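Local coordinates for mandelate racemase/muconate lactonizing enzyme-like protein (Rubrobacter xylanophilus DSM 9941, PDB 2QQ6), which binds a magnesium ion and, as a member of the mandelate racemase branch of the enolase superfamily, probably acts as a lyase, at residues A18-L24 against G36-P40; N129-V133 against H345-M349; H351-F355 against A385-H389. One frame throughout, in Å; residues are numbered along the deposited sequence.

Contact 1 (A18-L24 against G36-P40); sequences AVGPSVL and GECYP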
ATOM      1  N   ALA B  18     -13.269 -17.102  -5.891  1.00 58.15           N
ATOM      2  CA  ALA B  18     -12.229 -18.127  -5.790  1.00 57.17           C
ATOM      3  C   ALA B  18     -12.142 -18.528  -4.327  1.00 56.42           C
ATOM      4  O   ALA B  18     -13.042 -19.168  -3.820  1.00 57.39           O
ATOM      5  CB  ALA B  18     -10.904 -17.561  -6.267  1.00 57.20           C
ATOM      6  N   VAL B  19     -11.048 -18.194  -3.657  1.00 55.59           N
ATOM      7  CA  VAL B  19     -10.980 -18.475  -2.229  1.00 55.71           C
ATOM      8  C   VAL B  19     -11.561 -17.222  -1.581  1.00 55.03           C
ATOM      9  O   VAL B  19     -12.009 -17.235  -0.435  1.00 55.59           O
ATOM     10  CB  VAL B  19      -9.558 -18.710  -1.741  1.00 56.04           C
ATOM     11  CG1 VAL B  19      -9.094 -20.082  -2.139  1.00 55.75           C
ATOM     12  CG2 VAL B  19      -8.668 -17.669  -2.324  1.00 57.08           C
ATOM     13  N   GLY B  20     -11.552 -16.149  -2.363  1.00 53.18           N
ATOM     14  CA  GLY B  20     -12.083 -14.874  -1.941  1.00 50.72           C
ATOM     15  C   GLY B  20     -12.447 -14.124  -3.211  1.00 49.53           C
ATOM     16  O   GLY B  20     -11.947 -14.470  -4.282  1.00 49.94           O
ATOM     17  N   PRO B  21     -13.341 -13.120  -3.151  1.00 48.51           N
ATOM     18  CA  PRO B  21     -13.692 -12.386  -4.379  1.00 47.63           C
ATOM     19  C   PRO B  21     -12.462 -11.839  -5.105  1.00 46.69           C
ATOM     20  O   PRO B  21     -11.775 -10.950  -4.595  1.00 46.60           O
ATOM     21  CB  PRO B  21     -14.605 -11.272  -3.869  1.00 47.48           C
ATOM     22  CG  PRO B  21     -14.253 -11.163  -2.382  1.00 47.63           C
ATOM     23  CD  PRO B  21     -14.066 -12.586  -1.986  1.00 47.30           C
ATOM     24  N   SER B  22     -12.196 -12.353  -6.301  1.00 45.38           N
ATOM     25  CA  SER B  22     -11.024 -11.925  -7.036  1.00 44.70           C
ATOM     26  C   SER B  22     -11.304 -11.270  -8.372  1.00 44.90           C
ATOM     27  O   SER B  22     -11.949 -11.857  -9.236  1.00 45.36           O
ATOM     28  CB  SER B  22     -10.114 -13.117  -7.244  1.00 43.21           C
ATOM     29  OG  SER B  22      -9.962 -13.805  -6.023  1.00 44.43           O
ATOM     30  N   VAL B  23     -10.792 -10.054  -8.540  1.00 45.30           N
ATOM     31  CA  VAL B  23     -10.963  -9.312  -9.784  1.00 44.76           C
ATOM     32  C   VAL B  23     -10.202  -9.933 -10.970  1.00 45.10           C
ATOM     33  O   VAL B  23      -9.001 -10.206 -10.899  1.00 44.10           O
ATOM     34  CB  VAL B  23     -10.516  -7.840  -9.621  1.00 43.71           C
ATOM     35  CG1 VAL B  23     -10.625  -7.111 -10.957  1.00 42.58           C
ATOM     36  CG2 VAL B  23     -11.373  -7.155  -8.563  1.00 41.94           C
ATOM     37  N   LEU B  24     -10.928 -10.149 -12.060  1.00 46.17           N
ATOM     38  CA  LEU B  24     -10.362 -10.719 -13.272  1.00 47.47           C
ATOM     39  C   LEU B  24     -10.154  -9.574 -14.262  1.00 47.93           C
ATOM     40  O   LEU B  24     -11.009  -8.697 -14.399  1.00 47.81           O
ATOM     41  CB  LEU B  24     -11.323 -11.750 -13.849  1.00 48.49           C
ATOM     42  CG  LEU B  24     -10.703 -13.058 -14.347  1.00 51.25           C
ATOM     43  CD1 LEU B  24      -9.984 -13.763 -13.194  1.00 50.39           C
ATOM     44  CD2 LEU B  24     -11.802 -13.949 -14.935  1.00 51.45           C
ATOM     45  N   GLY B  36      -5.763 -11.912 -17.012  1.00 49.78           N
ATOM     46  CA  GLY B  36      -5.047 -11.903 -15.747  1.00 49.25           C
ATOM     47  C   GLY B  36      -5.980 -11.889 -14.542  1.00 48.36           C
ATOM     48  O   GLY B  36      -7.133 -11.453 -14.646  1.00 48.26           O
ATOM     49  N   GLU B  37      -5.484 -12.362 -13.399  1.00 47.19           N
ATOM     50  CA  GLU B  37      -6.282 -12.406 -12.168  1.00 46.08           C
ATOM     51  C   GLU B  37      -5.593 -11.702 -10.997  1.00 45.10           C
ATOM     52  O   GLU B  37      -4.416 -11.949 -10.723  1.00 45.38           O
ATOM     53  CB  GLU B  37      -6.561 -13.854 -11.771  1.00 45.27           C
ATOM     54  CG  GLU B  37      -7.554 -14.000 -10.647  1.00 45.78           C
ATOM     55  CD  GLU B  37      -7.576 -15.402 -10.086  1.00 47.71           C
ATOM     56  OE1 GLU B  37      -7.089 -16.318 -10.783  1.00 47.35           O
ATOM     57  OE2 GLU B  37      -8.081 -15.594  -8.955  1.00 49.15           O
ATOM     58  N   CYS B  38      -6.329 -10.829 -10.309  1.00 42.62           N
ATOM     59  CA  CYS B  38      -5.786 -10.110  -9.163  1.00 40.36           C
ATOM     60  C   CYS B  38      -5.893 -10.976  -7.914  1.00 40.30           C
ATOM     61  O   CYS B  38      -6.665 -11.938  -7.869  1.00 41.44           O
ATOM     62  CB  CYS B  38      -6.553  -8.807  -8.917  1.00 39.68           C
ATOM     63  SG  CYS B  38      -6.293  -7.456 -10.109  1.00 39.16           S
ATOM     64  N   TYR B  39      -5.099 -10.631  -6.906  1.00 38.90           N
ATOM     65  CA  TYR B  39      -5.113 -11.329  -5.632  1.00 36.33           C
ATOM     66  C   TYR B  39      -6.356 -10.835  -4.894  1.00 36.31           C
ATOM     67  O   TYR B  39      -6.818  -9.712  -5.107  1.00 37.05           O
ATOM     68  CB  TYR B  39      -3.850 -10.975  -4.844  1.00 35.23           C
ATOM     69  CG  TYR B  39      -3.904 -11.304  -3.365  1.00 35.93           C
ATOM     70  CD1 TYR B  39      -3.497 -12.548  -2.887  1.00 35.66           C
ATOM     71  CD2 TYR B  39      -4.381 -10.365  -2.439  1.00 35.65           C
ATOM     72  CE1 TYR B  39      -3.565 -12.849  -1.527  1.00 34.41           C
ATOM     73  CE2 TYR B  39      -4.455 -10.659  -1.086  1.00 33.35           C
ATOM     74  CZ  TYR B  39      -4.047 -11.902  -0.638  1.00 33.96           C
ATOM     75  OH  TYR B  39      -4.136 -12.206   0.696  1.00 33.43           O
ATOM     76  N   PRO B  40      -6.935 -11.677  -4.036  1.00 36.26           N
ATOM     77  CA  PRO B  40      -8.129 -11.259  -3.295  1.00 36.94           C
ATOM     78  C   PRO B  40      -7.812 -10.228  -2.215  1.00 37.54           C
ATOM     79  O   PRO B  40      -7.652 -10.556  -1.048  1.00 37.66           O
ATOM     80  CB  PRO B  40      -8.651 -12.568  -2.721  1.00 36.84           C
ATOM     81  CG  PRO B  40      -7.388 -13.391  -2.560  1.00 36.84           C
ATOM     82  CD  PRO B  40      -6.666 -13.111  -3.848  1.00 36.65           C
TER

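Contact 2 (N129-V133 against H345-M349); sequences NAGTV and HAIDM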
ATOM      1  N   ASN B 129      -5.689 -25.980   5.252  1.00 43.21           N
ATOM      2  CA  ASN B 129      -6.461 -25.126   6.150  1.00 45.38           C
ATOM      3  C   ASN B 129      -7.348 -24.213   5.305  1.00 46.88           C
ATOM      4  O   ASN B 129      -7.941 -23.254   5.811  1.00 46.46           O
ATOM      5  CB  ASN B 129      -5.510 -24.287   7.011  1.00 45.70           C
ATOM      6  CG  ASN B 129      -5.703 -24.529   8.497  1.00 45.95           C
ATOM      7  OD1 ASN B 129      -6.760 -24.220   9.053  1.00 46.89           O
ATOM      8  ND2 ASN B 129      -4.684 -25.088   9.149  1.00 45.97           N
ATOM      9  N   ALA B 130      -7.441 -24.553   4.022  1.00 48.75           N
ATOM     10  CA  ALA B 130      -8.193 -23.804   3.022  1.00 50.35           C
ATOM     11  C   ALA B 130      -9.619 -23.324   3.348  1.00 50.56           C
ATOM     12  O   ALA B 130      -9.978 -22.190   3.021  1.00 50.95           O
ATOM     13  CB  ALA B 130      -8.199 -24.601   1.713  1.00 51.38           C
ATOM     14  N   GLY B 131     -10.431 -24.160   3.983  1.00 51.03           N
ATOM     15  CA  GLY B 131     -11.797 -23.746   4.276  1.00 53.43           C
ATOM     16  C   GLY B 131     -12.052 -22.952   5.554  1.00 54.57           C
ATOM     17  O   GLY B 131     -13.128 -22.354   5.705  1.00 54.51           O
ATOM     18  N   THR B 132     -11.076 -22.950   6.466  1.00 57.46           N
ATOM     19  CA  THR B 132     -11.154 -22.257   7.762  1.00 59.11           C
ATOM     20  C   THR B 132     -11.081 -20.743   7.635  1.00 57.80           C
ATOM     21  O   THR B 132     -11.313 -20.006   8.603  1.00 57.71           O
ATOM     22  CB  THR B 132      -9.977 -22.654   8.675  1.00 60.72           C
ATOM     23  OG1 THR B 132      -9.513 -23.975   8.340  1.00 62.32           O
ATOM     24  CG2 THR B 132     -10.408 -22.582  10.159  1.00 62.27           C
ATOM     25  N   VAL B 133     -10.725 -20.314   6.431  1.00 58.63           N
ATOM     26  CA  VAL B 133     -10.554 -18.923   6.041  1.00 58.48           C
ATOM     27  C   VAL B 133     -11.419 -17.781   6.591  1.00 56.30           C
ATOM     28  O   VAL B 133     -12.633 -17.722   6.372  1.00 56.74           O
ATOM     29  CB  VAL B 133     -10.590 -18.817   4.476  1.00 61.71           C
ATOM     30  CG1 VAL B 133     -10.668 -17.332   4.037  1.00 61.93           C
ATOM     31  CG2 VAL B 133      -9.342 -19.486   3.868  1.00 62.59           C
ATOM     32  N   HIS B 345      -4.191 -23.492  -2.735  1.00 50.78           N
ATOM     33  CA  HIS B 345      -5.023 -23.258  -1.564  1.00 51.64           C
ATOM     34  C   HIS B 345      -6.477 -23.638  -1.866  1.00 52.76           C
ATOM     35  O   HIS B 345      -7.397 -23.137  -1.219  1.00 53.34           O
ATOM     36  CB  HIS B 345      -4.904 -21.767  -1.209  1.00 50.60           C
ATOM     37  CG  HIS B 345      -5.376 -21.411   0.168  1.00 52.27           C
ATOM     38  ND1 HIS B 345      -6.703 -21.448   0.541  1.00 52.82           N
ATOM     39  CD2 HIS B 345      -4.694 -20.964   1.251  1.00 52.83           C
ATOM     40  CE1 HIS B 345      -6.818 -21.041   1.795  1.00 52.07           C
ATOM     41  NE2 HIS B 345      -5.614 -20.741   2.248  1.00 52.42           N
ATOM     42  N   ALA B 346      -6.690 -24.536  -2.831  1.00 53.23           N
ATOM     43  CA  ALA B 346      -8.055 -24.913  -3.206  1.00 54.20           C
ATOM     44  C   ALA B 346      -8.439 -26.387  -3.071  1.00 54.79           C
ATOM     45  O   ALA B 346      -9.296 -26.880  -3.807  1.00 54.69           O
ATOM     46  CB  ALA B 346      -8.331 -24.452  -4.622  1.00 54.14           C
ATOM     47  N   ILE B 347      -7.825 -27.083  -2.122  1.00 55.44           N
ATOM     48  CA  ILE B 347      -8.113 -28.494  -1.913  1.00 55.28           C
ATOM     49  C   ILE B 347      -9.569 -28.665  -1.468  1.00 56.23           C
ATOM     50  O   ILE B 347     -10.152 -29.735  -1.605  1.00 56.15           O
ATOM     51  CB  ILE B 347      -7.144 -29.081  -0.838  1.00 55.43           C
ATOM     52  CG1 ILE B 347      -6.753 -30.514  -1.190  1.00 55.61           C
ATOM     53  CG2 ILE B 347      -7.784 -29.046   0.542  1.00 55.34           C
ATOM     54  CD1 ILE B 347      -7.894 -31.497  -1.217  1.00 57.71           C
ATOM     55  N   ASP B 348     -10.164 -27.588  -0.968  1.00 57.42           N
ATOM     56  CA  ASP B 348     -11.532 -27.639  -0.461  1.00 58.99           C
ATOM     57  C   ASP B 348     -12.665 -27.175  -1.376  1.00 60.50           C
ATOM     58  O   ASP B 348     -13.817 -27.119  -0.940  1.00 59.03           O
ATOM     59  CB  ASP B 348     -11.611 -26.856   0.854  1.00 58.07           C
ATOM     60  CG  ASP B 348     -11.563 -25.347   0.646  1.00 58.41           C
ATOM     61  OD1 ASP B 348     -10.709 -24.869  -0.140  1.00 58.73           O
ATOM     62  OD2 ASP B 348     -12.376 -24.638   1.277  1.00 57.08           O
HETATM   63  N   MSE B 349     -12.358 -26.822  -2.623  1.00 63.53           N
HETATM   64  CA  MSE B 349     -13.414 -26.387  -3.549  1.00 65.80           C
HETATM   65  C   MSE B 349     -13.371 -27.157  -4.871  1.00 63.86           C
HETATM   66  O   MSE B 349     -12.465 -26.988  -5.694  1.00 63.97           O
HETATM   67  CB  MSE B 349     -13.348 -24.877  -3.813  1.00 69.55           C
HETATM   68  CG  MSE B 349     -12.150 -24.394  -4.604  1.00 76.36           C
HETATM   69 SE   MSE B 349     -12.356 -22.506  -5.120  1.00 85.20          SE
HETATM   70  CE  MSE B 349     -13.018 -22.750  -6.957  1.00 83.50           C
TER

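Contact 3 (H351-F355 against A385-H389); sequences HWEDF and AAFEH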
ATOM      1  N   HIS B 351     -14.996 -26.935  -7.705  1.00 57.41           N
ATOM      2  CA  HIS B 351     -15.049 -26.239  -8.990  1.00 56.17           C
ATOM      3  C   HIS B 351     -13.844 -25.384  -9.349  1.00 55.07           C
ATOM      4  O   HIS B 351     -13.915 -24.577 -10.275  1.00 54.90           O
ATOM      5  CB  HIS B 351     -16.297 -25.367  -9.059  1.00 56.77           C
ATOM      6  CG  HIS B 351     -16.365 -24.333  -7.986  1.00 56.13           C
ATOM      7  ND1 HIS B 351     -16.312 -24.652  -6.646  1.00 55.45           N
ATOM      8  CD2 HIS B 351     -16.508 -22.989  -8.050  1.00 55.93           C
ATOM      9  CE1 HIS B 351     -16.422 -23.548  -5.932  1.00 56.41           C
ATOM     10  NE2 HIS B 351     -16.544 -22.525  -6.759  1.00 55.82           N
ATOM     11  N   TRP B 352     -12.743 -25.555  -8.628  1.00 53.86           N
ATOM     12  CA  TRP B 352     -11.548 -24.775  -8.913  1.00 52.22           C
ATOM     13  C   TRP B 352     -11.134 -24.904 -10.385  1.00 51.39           C
ATOM     14  O   TRP B 352     -10.850 -23.903 -11.051  1.00 51.21           O
ATOM     15  CB  TRP B 352     -10.384 -25.212  -8.004  1.00 50.81           C
ATOM     16  CG  TRP B 352      -9.173 -24.317  -8.137  1.00 49.45           C
ATOM     17  CD1 TRP B 352      -9.049 -23.038  -7.680  1.00 49.52           C
ATOM     18  CD2 TRP B 352      -7.970 -24.596  -8.869  1.00 48.96           C
ATOM     19  NE1 TRP B 352      -7.851 -22.500  -8.089  1.00 49.13           N
ATOM     20  CE2 TRP B 352      -7.172 -23.436  -8.820  1.00 48.51           C
ATOM     21  CE3 TRP B 352      -7.495 -25.712  -9.565  1.00 48.63           C
ATOM     22  CZ2 TRP B 352      -5.930 -23.361  -9.439  1.00 48.56           C
ATOM     23  CZ3 TRP B 352      -6.260 -25.636 -10.180  1.00 48.68           C
ATOM     24  CH2 TRP B 352      -5.493 -24.468 -10.114  1.00 49.39           C
ATOM     25  N   GLU B 353     -11.124 -26.129 -10.897  1.00 50.43           N
ATOM     26  CA  GLU B 353     -10.706 -26.360 -12.268  1.00 51.08           C
ATOM     27  C   GLU B 353     -11.726 -25.970 -13.328  1.00 52.75           C
ATOM     28  O   GLU B 353     -11.371 -25.716 -14.483  1.00 53.16           O
ATOM     29  CB  GLU B 353     -10.307 -27.823 -12.437  1.00 49.86           C
ATOM     30  CG  GLU B 353      -9.102 -28.214 -11.598  1.00 50.92           C
ATOM     31  CD  GLU B 353      -7.918 -28.721 -12.426  1.00 52.73           C
ATOM     32  OE1 GLU B 353      -7.686 -28.197 -13.545  1.00 53.34           O
ATOM     33  OE2 GLU B 353      -7.208 -29.635 -11.943  1.00 51.41           O
ATOM     34  N   ASP B 354     -12.991 -25.888 -12.939  1.00 53.70           N
ATOM     35  CA  ASP B 354     -14.038 -25.551 -13.890  1.00 54.94           C
ATOM     36  C   ASP B 354     -14.021 -24.105 -14.371  1.00 54.63           C
ATOM     37  O   ASP B 354     -14.930 -23.672 -15.072  1.00 55.13           O
ATOM     38  CB  ASP B 354     -15.401 -25.876 -13.280  1.00 57.41           C
ATOM     39  CG  ASP B 354     -15.481 -27.305 -12.758  1.00 60.34           C
ATOM     40  OD1 ASP B 354     -15.050 -28.232 -13.484  1.00 60.86           O
ATOM     41  OD2 ASP B 354     -15.982 -27.501 -11.626  1.00 61.66           O
ATOM     42  N   PHE B 355     -12.982 -23.362 -14.013  1.00 53.92           N
ATOM     43  CA  PHE B 355     -12.875 -21.956 -14.400  1.00 53.15           C
ATOM     44  C   PHE B 355     -12.121 -21.725 -15.693  1.00 53.06           C
ATOM     45  O   PHE B 355     -12.331 -20.726 -16.375  1.00 51.52           O
ATOM     46  CB  PHE B 355     -12.152 -21.166 -13.317  1.00 52.63           C
ATOM     47  CG  PHE B 355     -13.044 -20.640 -12.246  1.00 52.31           C
ATOM     48  CD1 PHE B 355     -13.018 -21.196 -10.969  1.00 52.50           C
ATOM     49  CD2 PHE B 355     -13.877 -19.549 -12.496  1.00 51.12           C
ATOM     50  CE1 PHE B 355     -13.815 -20.664  -9.941  1.00 53.27           C
ATOM     51  CE2 PHE B 355     -14.675 -19.010 -11.485  1.00 52.02           C
ATOM     52  CZ  PHE B 355     -14.643 -19.566 -10.202  1.00 52.58           C
ATOM     53  N   ALA B 385     -18.668 -21.202 -16.597  1.00 64.92           N
ATOM     54  CA  ALA B 385     -18.403 -21.408 -15.176  1.00 63.09           C
ATOM     55  C   ALA B 385     -18.121 -20.068 -14.522  1.00 62.47           C
ATOM     56  O   ALA B 385     -18.695 -19.717 -13.485  1.00 61.00           O
ATOM     57  CB  ALA B 385     -17.209 -22.324 -15.009  1.00 61.87           C
ATOM     58  N   ALA B 386     -17.221 -19.328 -15.159  1.00 62.10           N
ATOM     59  CA  ALA B 386     -16.826 -18.015 -14.701  1.00 60.71           C
ATOM     60  C   ALA B 386     -18.055 -17.255 -14.216  1.00 60.05           C
ATOM     61  O   ALA B 386     -18.161 -16.917 -13.044  1.00 59.70           O
ATOM     62  CB  ALA B 386     -16.139 -17.264 -15.842  1.00 59.61           C
ATOM     63  N   PHE B 387     -19.002 -17.015 -15.115  1.00 60.49           N
ATOM     64  CA  PHE B 387     -20.196 -16.277 -14.747  1.00 60.74           C
ATOM     65  C   PHE B 387     -21.090 -16.991 -13.729  1.00 61.31           C
ATOM     66  O   PHE B 387     -21.768 -16.336 -12.932  1.00 60.74           O
ATOM     67  CB  PHE B 387     -21.007 -15.935 -15.992  1.00 59.87           C
ATOM     68  CG  PHE B 387     -22.228 -15.123 -15.695  1.00 60.62           C
ATOM     69  CD1 PHE B 387     -22.112 -13.872 -15.096  1.00 59.07           C
ATOM     70  CD2 PHE B 387     -23.502 -15.640 -15.934  1.00 60.87           C
ATOM     71  CE1 PHE B 387     -23.238 -13.150 -14.735  1.00 59.50           C
ATOM     72  CE2 PHE B 387     -24.641 -14.921 -15.574  1.00 60.12           C
ATOM     73  CZ  PHE B 387     -24.507 -13.674 -14.968  1.00 59.97           C
ATOM     74  N   GLU B 388     -21.097 -18.322 -13.750  1.00 62.12           N
ATOM     75  CA  GLU B 388     -21.931 -19.070 -12.810  1.00 63.31           C
ATOM     76  C   GLU B 388     -21.520 -18.774 -11.384  1.00 62.93           C
ATOM     77  O   GLU B 388     -22.317 -18.901 -10.453  1.00 63.27           O
ATOM     78  CB  GLU B 388     -21.813 -20.578 -13.023  1.00 65.63           C
ATOM     79  CG  GLU B 388     -22.715 -21.397 -12.079  1.00 68.06           C
ATOM     80  CD  GLU B 388     -22.435 -22.901 -12.106  1.00 69.82           C
ATOM     81  OE1 GLU B 388     -22.179 -23.452 -13.202  1.00 71.70           O
ATOM     82  OE2 GLU B 388     -22.489 -23.542 -11.029  1.00 69.35           O
ATOM     83  N   HIS B 389     -20.258 -18.392 -11.221  1.00 62.15           N
ATOM     84  CA  HIS B 389     -19.711 -18.090  -9.911  1.00 60.05           C
ATOM     85  C   HIS B 389     -19.325 -16.622  -9.741  1.00 59.83           C
ATOM     86  O   HIS B 389     -18.413 -16.315  -8.977  1.00 60.67           O
ATOM     87  CB  HIS B 389     -18.492 -18.976  -9.650  1.00 57.44           C
ATOM     88  CG  HIS B 389     -18.768 -20.446  -9.760  1.00 55.08           C
ATOM     89  ND1 HIS B 389     -19.632 -21.108  -8.912  1.00 53.97           N
ATOM     90  CD2 HIS B 389     -18.268 -21.387 -10.594  1.00 54.25           C
ATOM     91  CE1 HIS B 389     -19.647 -22.392  -9.217  1.00 53.27           C
ATOM     92  NE2 HIS B 389     -18.828 -22.589 -10.236  1.00 53.03           N
TER

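Contact 1 (A18-L24 against G36-P40)
Pro40 lies under the loop that leads into strand 21-29, its ring turned toward Gly20 and Ser22. Its CB comes within 3.8 Å of Ser22 OG, while its CA sits 3.9 Å from the carbonyl oxygen Pro21 O. Gly20 suits this place because a side chain on it would be directed at the proline ring. Ser22 keeps its OG beside its own backbone N (chi1 -48°), and from there the hydroxyl donates a 2.7 Å bond to Gly20 O, reaching it from above the carbonyl plane. Replacing Ser22 by an alanine would probably leave Gly20 O without its hydroxyl donor and the loop ahead of the strand freer to shift against Pro40. Farther along, the segments join as two strands of a beta hairpin, 21-29 with 32-37, in the three-stranded antiparallel sheet of the N-terminal capping domain. Leu24 and Glu37 form an antiparallel non-hydrogen-bonded pair, and next to it Cys38 N donates a nearly straight bond to Val23 O at 2.8 Å (N-H...O 172°). Glu37 runs out extended, with CG anti to the backbone N (chi1 -171°). Its aliphatic part thus passes Leu24, whose CD1 is 3.5 Å from Glu37 CG, and its OE2 ends 3.6 Å from Ser22 CB. The buried carboxylate is satisfied beyond the hairpin, where OE1 accepts from Ser322 OG and Gly325 N. Small Cys38, only weakly polar, sets its CB 4.1 Å from Val23 CB, and both side chains lie against Ile47 of helix 44-53.

Contact 2 (N129-V133 against H345-M349)
Ala130 and His345 bring their CA atoms to 5.6 Å and Gly131 and Asp348 theirs to 6.1 Å, the one segment a short helix-like bend and the other entering a type I turn from Ala346 to Met349. No hydrogen bond crosses; side chains meet both backbone and one another. His345 carries much of the contact. With CG anti to the backbone N (chi1 -164°), the imidazole swings from a CB that points along the contact to lie beside the bend. Its CE1 stands 3.3 Å from Ala130 CA, an oblique approach. At the ring edge, near its plane, Val133 CG2 closes in to 3.6 Å from His345 CE1. The two segments follow strands 121-127 and 342-344, which pair in parallel where the beta-alpha barrel of the enolase superfamily closes on itself, and both loops thus leave the C-terminal ends of those strands, the side where such barrels keep their active site. In keeping with this, the His345 side chain lies near the bound magnesium ion. Ala130 presents its small methyl to both the imidazole and Asp348: CB lies 3.7 Å from His345 ND1 and also near Asp348 OD1. The Asp348 carboxylate reaches Ala130 with OD1 and Gly131 with OD2, its CG lying between backbone N and carbonyl carbon (chi1 74°), and this position sends OD2 to 3.2 Å from Gly131 CA. Glycine suits the spot, as a side chain at Gly131 would probably crowd that carboxylate. The bend itself is held by Asn129 O, which receives both Thr132 N and Thr132 OG1 from the same face of its plane.

Contact 3 (H351-F355 against A385-H389)
The backbone N of His389 is shared between two carbonyl oxygens, Ala385 O and Ala386 O, each 3.1 Å away, and this fork holds in place the residue whose ring meets His351 and Phe355. His389 is the first residue to leave helical geometry after helix 383-388, and its ring, with CG beside the backbone N (chi1 -56°), is turned back toward segment 351-355. The imidazoles of His351 and His389 come from opposite directions and meet at an oblique angle, their centroids 4.2 Å apart and their planes at 44°. His351 CD2 is poised over one face of the His389 ring, toward its rim, while Glu388 CG lies over the centre of the opposite face, 4.3 Å above it. Phe355 completes the aromatic cluster: its CZ reaches 3.9 Å from His389 CB, and its centroid is 5.6 Å from that of His389. Phe355 also meets the helix obliquely, with CD2 4.0 Å from Ala386 CA, and the small alanine lets the phenyl come that close to the backbone. Between the two segments the chain makes an antiparallel two-stranded ribbon, 356-357 with 380-381, so the contact brings together the chain just before the ribbon and the helix that follows it. Beside the aromatic cluster, the CB atoms of Asp354 and Ala385 are 4.3 Å apart. At the edge of the buried Phe355 ring, in its plane, lies the carbonyl oxygen of Trp352, and Pro323 of helix 323-334 packs on the phenyl from the barrel.

In the fold
Contact 2 touches both of the others. Val19 CG1 of contact 1 lies 3.6 Å from His345 O, and Ala18 O the same distance from the selenium of Met349, so the capping domain rests on the barrel loop there. Toward contact 3, Ala346 CB packs 3.4 Å from Trp352 CD1, and Met349 CE 3.7 Å from Phe355 CE1. Contacts 1 and 3 do not touch, their nearest atoms about 5 Å apart. Magnesium, held by Asp216, Glu242 and Glu268, is about 7 Å from the side chain of His345 and about 11 Å from that of Pro40, whereas contact 3 lies away from the site.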